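Local coordinates for DUF871 domain-containing protein (Enterococcus faecalis, PDB 2P0O) that is of unknown function but is probably a 6-phospho-N-acetylmuramidase, with a TIM barrel followed by a cyclophilin-like domain, at residues A[244-249]-A[337-342]; A[300-305]-A[323-328]. All coordinates share one frame; numbering follows the deposited sequence.

Contact 1. Residues A[244-249]-A[337-342]; sequences LLEVAP and RIIDKD. Unlike the reference sequence in segment 337-342: Asp340 (reference Glu).
Ile339 lays its CG1 and CD1 along the backbone of strand 242-247 where that strand runs out. Its CG1 stands anti to the carbonyl carbon (chi1 -76°). From there CD1 reaches over the Val247-Ala248 peptide and comes within 3.6 Å of Ala248 N, while CG1 lies 3.7 Å from Glu246 CB. The backbone beneath is tied twice. Ile339 N gives a nearly straight bond to Glu246 O at 2.9 Å, arriving from above the carbonyl plane. Ala248 N bonds to Arg337 O, this time within the carbonyl plane. Val247 and Ile338 are thus bridged. On the other side of the strand from Ile339, Ile338 crosses two strand side chains obliquely. Its CD1 lies 3.9 Å from Val247 CG1, and its CG2 meets Leu245 CD2 at 4.1 Å.

The third bond is made by a side chain. Asp342 points its carboxylate at the strand, and OD2 takes Glu246 N on its anti lone pair at 2.9 Å. The same OD2 is in a salt bridge with Arg229 of helix 228-240, and OD1 is bonded to Gln233. Arg229 also pairs with Glu246 OE1. It probably offsets the repulsion between the two buried acids and would help keep both ionised. The chain after Ile339 turns back, with Asp342 N bonded to Ile339 O, which brings the aspartate round to the strand. The result is a single beta bridge continued by a carboxylate, at the edge of strand 242-247 in the cyclophilin-like domain, beside helix 228-240, which follows the last strand of the TIM barrel.

Contact 2. Residues A[300-305]-A[323-328]; sequences RPVGTV and LVDLPK
A type II beta turn, Pro301 to Thr304, leads into strand 304-308 of the antiparallel sheet in the cyclophilin-like domain. The residues before and within it pair with the loop that follows strand 319-322. Arg300 and Leu326 form one antiparallel hydrogen-bonded pair. Arg300 N bonds to Leu326 O at 2.8 Å, and Leu326 N returns a straight bond to Arg300 O at 3.0 Å. Both donors stand above the plane of the carbonyl they meet. Arg300 O is also bonded to Thr322 OG1.

Past this pair a carboxylate takes over from the backbone. Asp325 sets CG anti to its carbonyl carbon (chi1 -70°), and OD1 accepts Val302 N at 2.8 Å on its anti lone pair. The same oxygen lies close to Pro301 CA. Val302 crosses the aspartate obliquely; its CG2, anti to the backbone N, lies 3.4 Å from Leu323 O.

The turn closes on itself through Pro301 O, which accepts from both Thr304 N and Thr304 OG1. The hydroxyl bond, 2.7 Å from OG1 to Pro301 O, lies in the carbonyl plane and on a lone pair. Gly303 has a positive phi (103°), as is usual at the third position of a type II turn.

Arg300 has the largest share of the contact. Its chain bends at chi3 (-75°), which swings the guanidinium across Leu326. Leu326 CB sits over the centre of one face, 3.7 Å above the plane. The group is fixed side-on at its edge: NE and NH2 both give to Pro327 O, nearly in the guanidinium plane, with NH2 the nearer at 2.6 Å.

From the N terminus, the chain completes the TIM barrel with helix 228-240 before it reaches 244-249. Contact 1 closes a long loop from there to 337-342. Contact 2 joins 300-305 to 323-328 and closes a much shorter loop nested inside it. Contact 2 lies at one end of the four-stranded antiparallel sheet. Contact 1 fastens the exit of that sheet's edge strand 332-337 to strand 242-247 of the three-stranded mixed sheet. The two touch directly: Ile338 N probably bonds to Gly303 O, and Arg337 NH2 to Val302 O. Together they connect the turn at 300-305 to both sheets of the C-terminal domain.

Contact 1. Residues A[244-249]-A[337-342]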
loop_
_atom_site.group_PDB
_atom_site.type_symbol
_atom_site.label_atom_id
_atom_site.label_comp_id
_atom_site.label_asym_id
_atom_site.label_seq_id
_atom_site.Cartn_x
_atom_site.Cartn_y
_atom_site.Cartn_z
ATOM N N LEU A 244 1.001 -12.458 6.097
ATOM C CA LEU A 244 0.204 -13.621 5.802
ATOM C C LEU A 244 0.447 -14.016 4.361
ATOM O O LEU A 244 0.212 -13.208 3.453
ATOM C CB LEU A 244 -1.272 -13.297 6.049
ATOM C CG LEU A 244 -2.331 -14.385 5.873
ATOM C CD1 LEU A 244 -2.136 -15.498 6.921
ATOM C CD2 LEU A 244 -3.756 -13.837 5.926
ATOM N N LEU A 245 0.880 -15.255 4.142
ATOM C CA LEU A 245 1.213 -15.726 2.789
ATOM C C LEU A 245 0.630 -17.104 2.545
ATOM O O LEU A 245 0.473 -17.882 3.483
ATOM C CB LEU A 245 2.746 -15.785 2.562
ATOM C CG LEU A 245 3.668 -14.617 2.900
ATOM C CD1 LEU A 245 3.998 -14.649 4.401
ATOM C CD2 LEU A 245 4.988 -14.641 2.080
ATOM N N GLU A 246 0.319 -17.400 1.285
ATOM C CA GLU A 246 -0.201 -18.716 0.863
ATOM C C GLU A 246 0.872 -19.610 0.246
ATOM O O GLU A 246 1.839 -19.122 -0.347
ATOM C CB GLU A 246 -1.360 -18.550 -0.121
ATOM C CG GLU A 246 -2.698 -18.346 0.546
ATOM C CD GLU A 246 -3.856 -18.080 -0.437
ATOM O OE1 GLU A 246 -3.666 -18.139 -1.684
ATOM O OE2 GLU A 246 -4.988 -17.840 0.060
ATOM N N VAL A 247 0.695 -20.920 0.388
ATOM C CA VAL A 247 1.616 -21.879 -0.186
ATOM C C VAL A 247 0.841 -22.805 -1.080
ATOM O O VAL A 247 -0.375 -22.973 -0.887
ATOM C CB VAL A 247 2.392 -22.718 0.911
ATOM C CG1 VAL A 247 3.296 -21.836 1.718
ATOM C CG2 VAL A 247 1.415 -23.565 1.833
ATOM N N ALA A 248 1.528 -23.404 -2.057
ATOM C CA ALA A 248 0.900 -24.370 -2.967
ATOM C C ALA A 248 0.474 -25.619 -2.205
ATOM O O ALA A 248 1.107 -25.966 -1.218
ATOM C CB ALA A 248 1.870 -24.766 -4.111
ATOM N N PRO A 249 -0.576 -26.332 -2.685
ATOM C CA PRO A 249 -0.910 -27.642 -2.109
ATOM C C PRO A 249 0.290 -28.589 -2.147
ATOM O O PRO A 249 1.090 -28.515 -3.062
ATOM C CB PRO A 249 -2.013 -28.167 -3.059
ATOM C CG PRO A 249 -2.657 -26.908 -3.605
ATOM C CD PRO A 249 -1.477 -25.985 -3.806
ATOM N N ARG A 337 5.856 -24.374 -1.813
ATOM C CA ARG A 337 6.378 -23.117 -2.304
ATOM C C ARG A 337 5.381 -21.986 -2.072
ATOM O O ARG A 337 4.192 -22.179 -2.295
ATOM C CB ARG A 337 6.651 -23.240 -3.803
ATOM C CG ARG A 337 7.599 -22.141 -4.309
ATOM C CD ARG A 337 8.079 -22.393 -5.725
ATOM N NE ARG A 337 8.889 -21.247 -6.140
ATOM C CZ ARG A 337 9.202 -20.934 -7.394
ATOM N NH1 ARG A 337 8.825 -21.705 -8.418
ATOM N NH2 ARG A 337 9.917 -19.835 -7.616
ATOM N N ILE A 338 5.861 -20.806 -1.657
ATOM C CA ILE A 338 5.023 -19.612 -1.616
ATOM C C ILE A 338 4.399 -19.298 -2.959
ATOM O O ILE A 338 5.064 -19.310 -3.975
ATOM C CB ILE A 338 5.837 -18.325 -1.214
ATOM C CG1 ILE A 338 6.642 -18.568 0.082
ATOM C CG2 ILE A 338 4.891 -17.093 -1.149
ATOM C CD1 ILE A 338 5.757 -18.828 1.327
ATOM N N ILE A 339 3.111 -19.002 -2.938
ATOM C CA ILE A 339 2.321 -18.643 -4.124
ATOM C C ILE A 339 2.975 -17.472 -4.863
ATOM O O ILE A 339 3.453 -16.524 -4.232
ATOM C CB ILE A 339 0.836 -18.341 -3.657
ATOM C CG1 ILE A 339 0.109 -19.658 -3.348
ATOM C CG2 ILE A 339 0.028 -17.479 -4.606
ATOM C CD1 ILE A 339 0.430 -20.800 -4.266
ATOM N N ASP A 340 3.012 -17.556 -6.187
ATOM C CA ASP A 340 3.703 -16.545 -6.997
ATOM C C ASP A 340 3.345 -15.135 -6.524
ATOM O O ASP A 340 4.221 -14.303 -6.292
ATOM C CB ASP A 340 3.353 -16.705 -8.486
ATOM C CG ASP A 340 4.291 -15.950 -9.394
ATOM O OD1 ASP A 340 5.017 -15.070 -8.899
ATOM O OD2 ASP A 340 4.309 -16.234 -10.626
ATOM N N LYS A 341 2.051 -14.895 -6.377
ATOM C CA LYS A 341 1.508 -13.593 -6.005
ATOM C C LYS A 341 1.996 -13.097 -4.628
ATOM O O LYS A 341 2.050 -11.892 -4.388
ATOM C CB LYS A 341 -0.040 -13.620 -6.107
ATOM C CG LYS A 341 -0.810 -12.590 -5.232
ATOM C CD LYS A 341 -1.099 -11.244 -5.949
ATOM C CE LYS A 341 -2.313 -10.514 -5.339
ATOM N NZ LYS A 341 -2.803 -9.299 -6.168
ATOM N N ASP A 342 2.376 -13.996 -3.731
ATOM C CA ASP A 342 2.821 -13.549 -2.415
ATOM C C ASP A 342 4.329 -13.397 -2.300
ATOM O O ASP A 342 4.844 -12.895 -1.299
ATOM C CB ASP A 342 2.258 -14.435 -1.290
ATOM C CG ASP A 342 0.765 -14.234 -1.095
ATOM O OD1 ASP A 342 0.231 -13.202 -1.566
ATOM O OD2 ASP A 342 0.100 -15.114 -0.501
#

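Contact 2. Residues A[300-305]-A[323-328]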
loop_
_atom_site.group_PDB
_atom_site.type_symbol
_atom_site.label_atom_id
_atom_site.label_comp_id
_atom_site.label_asym_id
_atom_site.label_seq_id
_atom_site.Cartn_x
_atom_site.Cartn_y
_atom_site.Cartn_z
ATOM N N ARG A 300 15.565 -25.611 -4.965
ATOM C CA ARG A 300 14.805 -24.726 -4.084
ATOM C C ARG A 300 14.651 -23.307 -4.655
ATOM O O ARG A 300 15.256 -22.350 -4.125
ATOM C CB ARG A 300 15.455 -24.697 -2.697
ATOM C CG ARG A 300 15.497 -26.080 -2.031
ATOM C CD ARG A 300 16.408 -26.110 -0.833
ATOM N NE ARG A 300 17.818 -26.133 -1.235
ATOM C CZ ARG A 300 18.828 -25.693 -0.481
ATOM N NH1 ARG A 300 18.604 -25.175 0.735
ATOM N NH2 ARG A 300 20.074 -25.773 -0.949
ATOM N N PRO A 301 13.866 -23.156 -5.748
ATOM C CA PRO A 301 13.718 -21.799 -6.297
ATOM C C PRO A 301 13.112 -20.838 -5.281
ATOM O O PRO A 301 12.544 -21.275 -4.252
ATOM C CB PRO A 301 12.832 -21.995 -7.552
ATOM C CG PRO A 301 12.124 -23.299 -7.332
ATOM C CD PRO A 301 13.122 -24.152 -6.541
ATOM N N VAL A 302 13.278 -19.546 -5.526
ATOM C CA VAL A 302 12.779 -18.527 -4.607
ATOM C C VAL A 302 11.353 -18.849 -4.132
ATOM O O VAL A 302 10.467 -19.120 -4.924
ATOM C CB VAL A 302 12.930 -17.054 -5.177
ATOM C CG1 VAL A 302 12.250 -16.900 -6.539
ATOM C CG2 VAL A 302 12.385 -16.036 -4.171
ATOM N N GLY A 303 11.169 -18.882 -2.826
ATOM C CA GLY A 303 9.842 -19.099 -2.230
ATOM C C GLY A 303 9.655 -20.499 -1.708
ATOM O O GLY A 303 8.670 -20.776 -1.058
ATOM N N THR A 304 10.614 -21.382 -1.987
ATOM C CA THR A 304 10.561 -22.768 -1.551
ATOM C C THR A 304 10.594 -22.889 -0.027
ATOM O O THR A 304 11.479 -22.327 0.642
ATOM C CB THR A 304 11.639 -23.663 -2.265
ATOM O OG1 THR A 304 11.394 -23.682 -3.692
ATOM C CG2 THR A 304 11.573 -25.118 -1.774
ATOM N N VAL A 305 9.601 -23.593 0.511
ATOM C CA VAL A 305 9.542 -23.919 1.940
ATOM C C VAL A 305 10.134 -25.292 2.196
ATOM O O VAL A 305 9.705 -26.310 1.613
ATOM C CB VAL A 305 8.085 -23.896 2.458
ATOM C CG1 VAL A 305 8.038 -24.046 3.975
ATOM C CG2 VAL A 305 7.378 -22.620 2.002
ATOM N N LEU A 323 14.957 -17.137 -0.159
ATOM C CA LEU A 323 14.815 -15.767 -0.627
ATOM C C LEU A 323 15.416 -15.613 -2.013
ATOM O O LEU A 323 15.155 -14.630 -2.699
ATOM C CB LEU A 323 15.467 -14.795 0.356
ATOM C CG LEU A 323 14.742 -14.690 1.720
ATOM C CD1 LEU A 323 15.494 -13.744 2.676
ATOM C CD2 LEU A 323 13.285 -14.241 1.546
ATOM N N VAL A 324 16.216 -16.608 -2.412
ATOM C CA VAL A 324 16.908 -16.672 -3.688
ATOM C C VAL A 324 16.813 -18.136 -4.193
ATOM O O VAL A 324 16.460 -19.021 -3.437
ATOM C CB VAL A 324 18.409 -16.247 -3.528
ATOM C CG1 VAL A 324 18.539 -14.845 -2.916
ATOM C CG2 VAL A 324 19.190 -17.232 -2.627
ATOM N N ASP A 325 17.148 -18.388 -5.462
ATOM C CA ASP A 325 17.204 -19.753 -5.993
ATOM C C ASP A 325 18.380 -20.495 -5.369
ATOM O O ASP A 325 19.545 -20.091 -5.523
ATOM C CB ASP A 325 17.372 -19.731 -7.514
ATOM C CG ASP A 325 16.132 -19.246 -8.245
ATOM O OD1 ASP A 325 15.088 -18.980 -7.595
ATOM O OD2 ASP A 325 16.197 -19.124 -9.495
ATOM N N LEU A 326 18.074 -21.583 -4.672
ATOM C CA LEU A 326 19.096 -22.452 -4.101
ATOM C C LEU A 326 19.075 -23.830 -4.768
ATOM O O LEU A 326 18.030 -24.320 -5.208
ATOM C CB LEU A 326 18.961 -22.546 -2.571
ATOM C CG LEU A 326 19.438 -21.310 -1.786
ATOM C CD1 LEU A 326 19.239 -21.473 -0.275
ATOM C CD2 LEU A 326 20.928 -21.077 -2.040
ATOM N N PRO A 327 20.251 -24.457 -4.874
ATOM C CA PRO A 327 20.250 -25.751 -5.523
ATOM C C PRO A 327 19.727 -26.879 -4.589
ATOM O O PRO A 327 19.586 -26.674 -3.370
ATOM C CB PRO A 327 21.721 -25.936 -5.891
ATOM C CG PRO A 327 22.478 -25.186 -4.770
ATOM C CD PRO A 327 21.596 -24.028 -4.419
ATOM N N LYS A 328 19.405 -28.029 -5.183
ATOM C CA LYS A 328 19.097 -29.293 -4.497
ATOM C C LYS A 328 20.103 -29.611 -3.383
ATOM O O LYS A 328 21.310 -29.464 -3.580
ATOM C CB LYS A 328 19.195 -30.410 -5.549
ATOM C CG LYS A 328 18.769 -31.787 -5.099
ATOM C CD LYS A 328 19.768 -32.872 -5.489
ATOM C CE LYS A 328 19.833 -33.099 -6.996
ATOM N NZ LYS A 328 18.583 -33.707 -7.531
#